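Local coordinates for apical membrane antigen AMA1 (Toxoplasma gondii ME49, PDB 4YIV), which takes part in host cell invasion as an essential microneme protein of the moving junction formed between parasite and host cell membranes, at residues 154-159 / 214-219; 244-249 / 322-327. All blocks are in the same frame, centred on the assembly; numbering follows the deposited sequence.

Interaction 1 of 2, residues 154-159 / 214-219; sequences KYRYPF and SAYVGE
Arg156 carries the polar side of this contact, giving a hydrogen bond from NH1 to Tyr216 OH (3.1 Å, 155° at the hydrogen). With CG beside the backbone N (chi1 -63°) and the chain extended from there to NE, the arginine crosses the tyrosine at about a right angle. CD meets the phenolic end of the ring, lying 3.5 Å from OH, and the hydroxyl sits at the guanidinium edge, close to its plane, with the two planes 70° apart. Outside the two segments, Glu54 OE2 bonds to both Tyr216 OH and Arg156 N, while Phe141 takes Arg156 NE on its carbonyl and makes a cation-pi contact with the guanidinium.

A water joins the backbones: it donates to Arg156 O (2.8 Å) and accepts from Ala215 N (3.0 Å).

Van der Waals contacts are close. Two set carbon against a carbonyl oxygen: Ala215 CB on Tyr157 O, and the edge of the Phe159 ring on Ser214 O, with CE1 3.1 Å from that oxygen. The apolar ones are Ala215 CB with Arg156 CB (3.5 Å) and Phe159 CE1 with Val217 CB (4.1 Å). Ala137 of helix 132-141 touches both Phe159 and Val217.

Ser214 OG accepts from Tyr216 N (3.0 Å), an ST turn that leads into the 3-10 segment 215-218, and the same hydroxyl is hydrogen-bonded to Gly57 O. The contact thus joins the way into strand 159-162 to the way out of its antiparallel neighbour 210-213, beside helix 132-141, in a five-stranded antiparallel sheet with a packed helix, consistent with the PAN fold of this family.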
loop_
_atom_site.group_PDB
_atom_site.type_symbol
_atom_site.label_atom_id
_atom_site.label_comp_id
_atom_site.label_asym_id
_atom_site.label_seq_id
_atom_site.Cartn_x
_atom_site.Cartn_y
_atom_site.Cartn_z
ATOM N N LYS A 154 9.912 19.807 -10.188
ATOM C CA LYS A 154 10.131 18.375 -10.049
ATOM C C LYS A 154 9.249 17.721 -8.961
ATOM O O LYS A 154 9.464 16.554 -8.617
ATOM C CB LYS A 154 11.590 18.104 -9.748
ATOM C CG LYS A 154 12.538 18.576 -10.881
ATOM C CD LYS A 154 13.833 17.775 -10.914
ATOM C CE LYS A 154 14.836 18.362 -11.905
ATOM N NZ LYS A 154 16.093 17.549 -11.946
ATOM N N TYR A 155 8.260 18.462 -8.449
ATOM C CA TYR A 155 7.345 17.924 -7.432
ATOM C C TYR A 155 6.258 17.153 -8.165
ATOM O O TYR A 155 5.613 17.709 -9.057
ATOM C CB TYR A 155 6.699 19.031 -6.587
ATOM C CG TYR A 155 5.987 18.455 -5.369
ATOM C CD1 TYR A 155 4.734 17.850 -5.485
ATOM C CD2 TYR A 155 6.603 18.444 -4.129
ATOM C CE1 TYR A 155 4.101 17.294 -4.386
ATOM C CE2 TYR A 155 5.984 17.889 -3.027
ATOM C CZ TYR A 155 4.729 17.295 -3.174
ATOM O OH TYR A 155 4.076 16.706 -2.118
ATOM N N ARG A 156 6.045 15.899 -7.793
ATOM C CA ARG A 156 4.982 15.105 -8.388
ATOM C C ARG A 156 3.936 14.699 -7.336
ATOM O O ARG A 156 4.273 14.189 -6.257
ATOM C CB ARG A 156 5.575 13.861 -9.061
ATOM C CG ARG A 156 6.492 14.172 -10.185
ATOM C CD ARG A 156 7.131 12.899 -10.672
ATOM N NE ARG A 156 7.892 13.099 -11.897
ATOM C CZ ARG A 156 9.155 13.519 -11.958
ATOM N NH1 ARG A 156 9.848 13.805 -10.848
ATOM N NH2 ARG A 156 9.725 13.647 -13.148
ATOM N N TYR A 157 2.668 14.952 -7.647
ATOM C CA TYR A 157 1.576 14.626 -6.742
ATOM C C TYR A 157 1.313 13.133 -6.694
ATOM O O TYR A 157 1.496 12.437 -7.716
ATOM C CB TYR A 157 0.289 15.318 -7.184
ATOM C CG TYR A 157 0.400 16.796 -7.323
ATOM C CD1 TYR A 157 0.482 17.634 -6.201
ATOM C CD2 TYR A 157 0.398 17.367 -8.577
ATOM C CE1 TYR A 157 0.578 19.011 -6.363
ATOM C CE2 TYR A 157 0.480 18.717 -8.748
ATOM C CZ TYR A 157 0.567 19.544 -7.646
ATOM O OH TYR A 157 0.651 20.913 -7.859
ATOM N N PRO A 158 0.846 12.637 -5.531
ATOM C CA PRO A 158 0.398 11.248 -5.450
ATOM C C PRO A 158 -0.942 11.057 -6.175
ATOM O O PRO A 158 -1.594 12.032 -6.597
ATOM C CB PRO A 158 0.310 11.002 -3.943
ATOM C CG PRO A 158 -0.085 12.352 -3.385
ATOM C CD PRO A 158 0.671 13.348 -4.242
ATOM N N PHE A 159 -1.321 9.806 -6.386
ATOM C CA PHE A 159 -2.536 9.513 -7.122
ATOM C C PHE A 159 -3.415 8.553 -6.344
ATOM O O PHE A 159 -2.943 7.835 -5.468
ATOM C CB PHE A 159 -2.234 8.885 -8.525
ATOM C CG PHE A 159 -1.680 7.499 -8.457
ATOM C CD1 PHE A 159 -0.323 7.296 -8.341
ATOM C CD2 PHE A 159 -2.519 6.384 -8.479
ATOM C CE1 PHE A 159 0.213 6.022 -8.253
ATOM C CE2 PHE A 159 -1.986 5.093 -8.393
ATOM C CZ PHE A 159 -0.596 4.920 -8.282
ATOM N N SER A 214 2.320 6.937 -4.617
ATOM C CA SER A 214 3.120 8.077 -5.025
ATOM C C SER A 214 3.214 8.085 -6.552
ATOM O O SER A 214 3.001 7.055 -7.216
ATOM C CB SER A 214 4.520 8.039 -4.403
ATOM O OG SER A 214 5.456 7.412 -5.229
ATOM N N ALA A 215 3.556 9.236 -7.121
ATOM C CA ALA A 215 3.753 9.317 -8.568
ATOM C C ALA A 215 4.870 8.428 -9.028
ATOM O O ALA A 215 4.911 8.071 -10.220
ATOM C CB ALA A 215 4.033 10.729 -9.013
ATOM N N TYR A 216 5.773 8.062 -8.123
ATOM C CA TYR A 216 6.957 7.320 -8.536
ATOM C C TYR A 216 6.674 5.824 -8.782
ATOM O O TYR A 216 7.536 5.091 -9.312
ATOM C CB TYR A 216 8.098 7.536 -7.515
ATOM C CG TYR A 216 8.461 9.003 -7.537
ATOM C CD1 TYR A 216 9.388 9.480 -8.462
ATOM C CD2 TYR A 216 7.779 9.931 -6.744
ATOM C CE1 TYR A 216 9.669 10.827 -8.574
ATOM C CE2 TYR A 216 8.048 11.287 -6.855
ATOM C CZ TYR A 216 9.006 11.728 -7.776
ATOM O OH TYR A 216 9.307 13.071 -7.930
ATOM N N VAL A 217 5.477 5.367 -8.429
ATOM C CA VAL A 217 4.993 4.065 -8.923
ATOM C C VAL A 217 5.035 4.080 -10.475
ATOM O O VAL A 217 5.140 3.048 -11.134
ATOM C CB VAL A 217 3.583 3.766 -8.439
ATOM C CG1 VAL A 217 3.057 2.436 -9.010
ATOM C CG2 VAL A 217 3.524 3.708 -6.887
ATOM N N GLY A 218 4.882 5.265 -11.037
ATOM C CA GLY A 218 4.790 5.434 -12.465
ATOM C C GLY A 218 6.095 5.597 -13.210
ATOM O O GLY A 218 6.072 5.683 -14.432
ATOM N N GLU A 219 7.218 5.690 -12.499
ATOM C CA GLU A 219 8.528 5.892 -13.167
ATOM C C GLU A 219 8.886 4.688 -14.057
ATOM O O GLU A 219 9.343 4.837 -15.198
ATOM C CB GLU A 219 9.651 6.116 -12.123
ATOM C CG GLU A 219 11.048 6.407 -12.760
ATOM C CD GLU A 219 12.074 6.963 -11.768
ATOM O OE1 GLU A 219 13.196 7.292 -12.199
ATOM O OE2 GLU A 219 11.768 7.093 -10.573
HETATM O O HOH W 1 4.253 11.581 -5.355
#

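Interaction 2 of 2, residues 244-249 / 322-327; sequences GRCLDY and CLVSDS
Cys246 places SG anti to its backbone N (chi1 -174°), whereas Cys322 holds its own SG between the backbone N and the carbonyl carbon. From these two settings the sulfurs meet in a disulfide, Cys246 SG to Cys322 SG 2.0 Å, with the torsion about the S-S bond at 92°, close to the relaxed right angle. Cys246 CB and Cys322 CB end up 3.9 Å apart.

Val324 packs beside the bridge. Its CG2, anti to the carbonyl carbon, lies 3.6 Å from Cys246 SG and equally near Cys246 O, and the same methyl reaches Asp248 CB at 4.1 Å. The carboxylate of Asp248 is engaged through OD1 with Thr250. Phe14 of helix 13-16 also touches Cys322.

Strands 245-248 and 322-326 are the outer members of a three-stranded antiparallel sheet, each hydrogen-bonded to the central strand 236-242. Their short axes nevertheless lie 73° apart and approach to 6.5 Å, consistent with a marked twist, and the disulfide joins the two strands directly where they come close.

What holds the pair directly together is therefore covalent and apolar: a buried S-S bond with a methyl beside it. Such a link resists separation of the edge strands as long as the cysteines stay oxidised, as expected for a protein that carries a signal sequence and enters the secretory pathway.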
loop_
_atom_site.group_PDB
_atom_site.type_symbol
_atom_site.label_atom_id
_atom_site.label_comp_id
_atom_site.label_asym_id
_atom_site.label_seq_id
_atom_site.Cartn_x
_atom_site.Cartn_y
_atom_site.Cartn_z
ATOM N N GLY A 244 18.478 -23.530 10.141
ATOM C CA GLY A 244 18.118 -24.505 9.136
ATOM C C GLY A 244 16.647 -24.840 9.004
ATOM O O GLY A 244 16.318 -25.913 8.500
ATOM N N ARG A 245 15.747 -23.957 9.434
ATOM C CA ARG A 245 14.331 -24.180 9.136
ATOM C C ARG A 245 13.543 -22.871 9.035
ATOM O O ARG A 245 14.082 -21.791 9.278
ATOM C CB ARG A 245 13.696 -25.102 10.177
ATOM C CG ARG A 245 13.733 -24.613 11.593
ATOM C CD ARG A 245 13.018 -25.604 12.507
ATOM N NE ARG A 245 12.855 -25.083 13.867
ATOM C CZ ARG A 245 11.708 -24.633 14.383
ATOM N NH1 ARG A 245 10.587 -24.645 13.671
ATOM N NH2 ARG A 245 11.675 -24.169 15.625
ATOM N N CYS A 246 12.274 -22.971 8.654
ATOM C CA CYS A 246 11.473 -21.763 8.477
ATOM C C CYS A 246 10.665 -21.533 9.728
ATOM O O CYS A 246 9.813 -22.351 10.096
ATOM C CB CYS A 246 10.541 -21.847 7.257
ATOM S SG CYS A 246 9.689 -20.239 6.970
ATOM N N LEU A 247 10.953 -20.426 10.404
ATOM C CA LEU A 247 10.186 -20.048 11.592
ATOM C C LEU A 247 9.120 -19.025 11.202
ATOM O O LEU A 247 9.445 -17.902 10.784
ATOM C CB LEU A 247 11.078 -19.451 12.675
ATOM C CG LEU A 247 12.343 -20.185 13.139
ATOM C CD1 LEU A 247 12.733 -19.692 14.502
ATOM C CD2 LEU A 247 12.138 -21.652 13.176
ATOM N N ASP A 248 7.859 -19.393 11.341
ATOM C CA ASP A 248 6.830 -18.408 11.080
ATOM C C ASP A 248 6.856 -17.425 12.237
ATOM O O ASP A 248 7.467 -17.695 13.265
ATOM C CB ASP A 248 5.447 -19.017 10.902
ATOM C CG ASP A 248 4.858 -19.595 12.186
ATOM O OD1 ASP A 248 4.459 -18.828 13.094
ATOM O OD2 ASP A 248 4.715 -20.833 12.256
ATOM N N TYR A 249 6.173 -16.296 12.071
ATOM C CA TYR A 249 6.317 -15.207 13.013
ATOM C C TYR A 249 5.937 -15.570 14.454
ATOM O O TYR A 249 6.439 -14.948 15.390
ATOM C CB TYR A 249 5.479 -14.025 12.568
ATOM C CG TYR A 249 5.915 -13.323 11.298
ATOM C CD1 TYR A 249 7.227 -13.360 10.844
ATOM C CD2 TYR A 249 4.989 -12.570 10.576
ATOM C CE1 TYR A 249 7.596 -12.709 9.713
ATOM C CE2 TYR A 249 5.357 -11.904 9.451
ATOM C CZ TYR A 249 6.638 -11.978 9.013
ATOM O OH TYR A 249 6.960 -11.280 7.880
ATOM N N CYS A 322 10.987 -16.925 3.889
ATOM C CA CYS A 322 10.433 -18.245 3.657
ATOM C C CYS A 322 8.956 -18.244 4.061
ATOM O O CYS A 322 8.424 -17.240 4.560
ATOM C CB CYS A 322 11.216 -19.321 4.423
ATOM S SG CYS A 322 11.254 -19.137 6.241
ATOM N N LEU A 323 8.305 -19.372 3.824
ATOM C CA LEU A 323 6.897 -19.553 4.111
ATOM C C LEU A 323 6.676 -20.857 4.816
ATOM O O LEU A 323 7.395 -21.831 4.588
ATOM C CB LEU A 323 6.059 -19.555 2.830
ATOM C CG LEU A 323 6.140 -18.351 1.903
ATOM C CD1 LEU A 323 5.380 -18.617 0.602
ATOM C CD2 LEU A 323 5.588 -17.143 2.643
ATOM N N VAL A 324 5.644 -20.881 5.632
ATOM C CA VAL A 324 5.218 -22.085 6.311
ATOM C C VAL A 324 3.808 -22.370 5.846
ATOM O O VAL A 324 2.949 -21.495 5.914
ATOM C CB VAL A 324 5.285 -21.918 7.851
ATOM C CG1 VAL A 324 4.517 -23.033 8.592
ATOM C CG2 VAL A 324 6.735 -21.841 8.292
ATOM N N SER A 325 3.565 -23.595 5.365
ATOM C CA SER A 325 2.227 -23.998 4.914
ATOM C C SER A 325 1.227 -24.035 6.047
ATOM O O SER A 325 1.518 -24.538 7.126
ATOM C CB SER A 325 2.281 -25.382 4.249
ATOM O OG SER A 325 3.429 -25.478 3.441
ATOM N N ASP A 326 0.025 -23.540 5.784
ATOM C CA ASP A 326 -1.052 -23.567 6.761
ATOM C C ASP A 326 -2.323 -23.209 6.025
ATOM O O ASP A 326 -2.543 -22.057 5.685
ATOM C CB ASP A 326 -0.795 -22.587 7.909
ATOM C CG ASP A 326 -1.956 -22.510 8.897
ATOM O OD1 ASP A 326 -2.954 -23.253 8.722
ATOM O OD2 ASP A 326 -1.889 -21.697 9.856
ATOM N N SER A 327 -3.164 -24.201 5.775
ATOM C CA SER A 327 -4.310 -24.004 4.908
ATOM C C SER A 327 -5.304 -22.975 5.463
ATOM O O SER A 327 -6.079 -22.378 4.706
ATOM C CB SER A 327 -5.004 -25.365 4.671
ATOM O OG SER A 327 -5.525 -25.887 5.894
#

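Along the chain the two contacts come in series. Interaction 1 closes first, around 54 residues that include strands 159-162 to 210-213 and the Cys184-Cys197 disulfide, and it ties together two loops of the first five-stranded antiparallel sheet. Interaction 2 then opens at strand 245-248 and closes around 72 residues holding helix 263-272, the Cys266-Cys313 disulfide, the unmodelled residues 283-289 and three strands of the second five-stranded sheet. The two loops neither nest nor cross. Both sheets share one strand order, a repeat of topology within the chain, and the contacts lie on opposite sides of its centre, their own centres 36 Å apart.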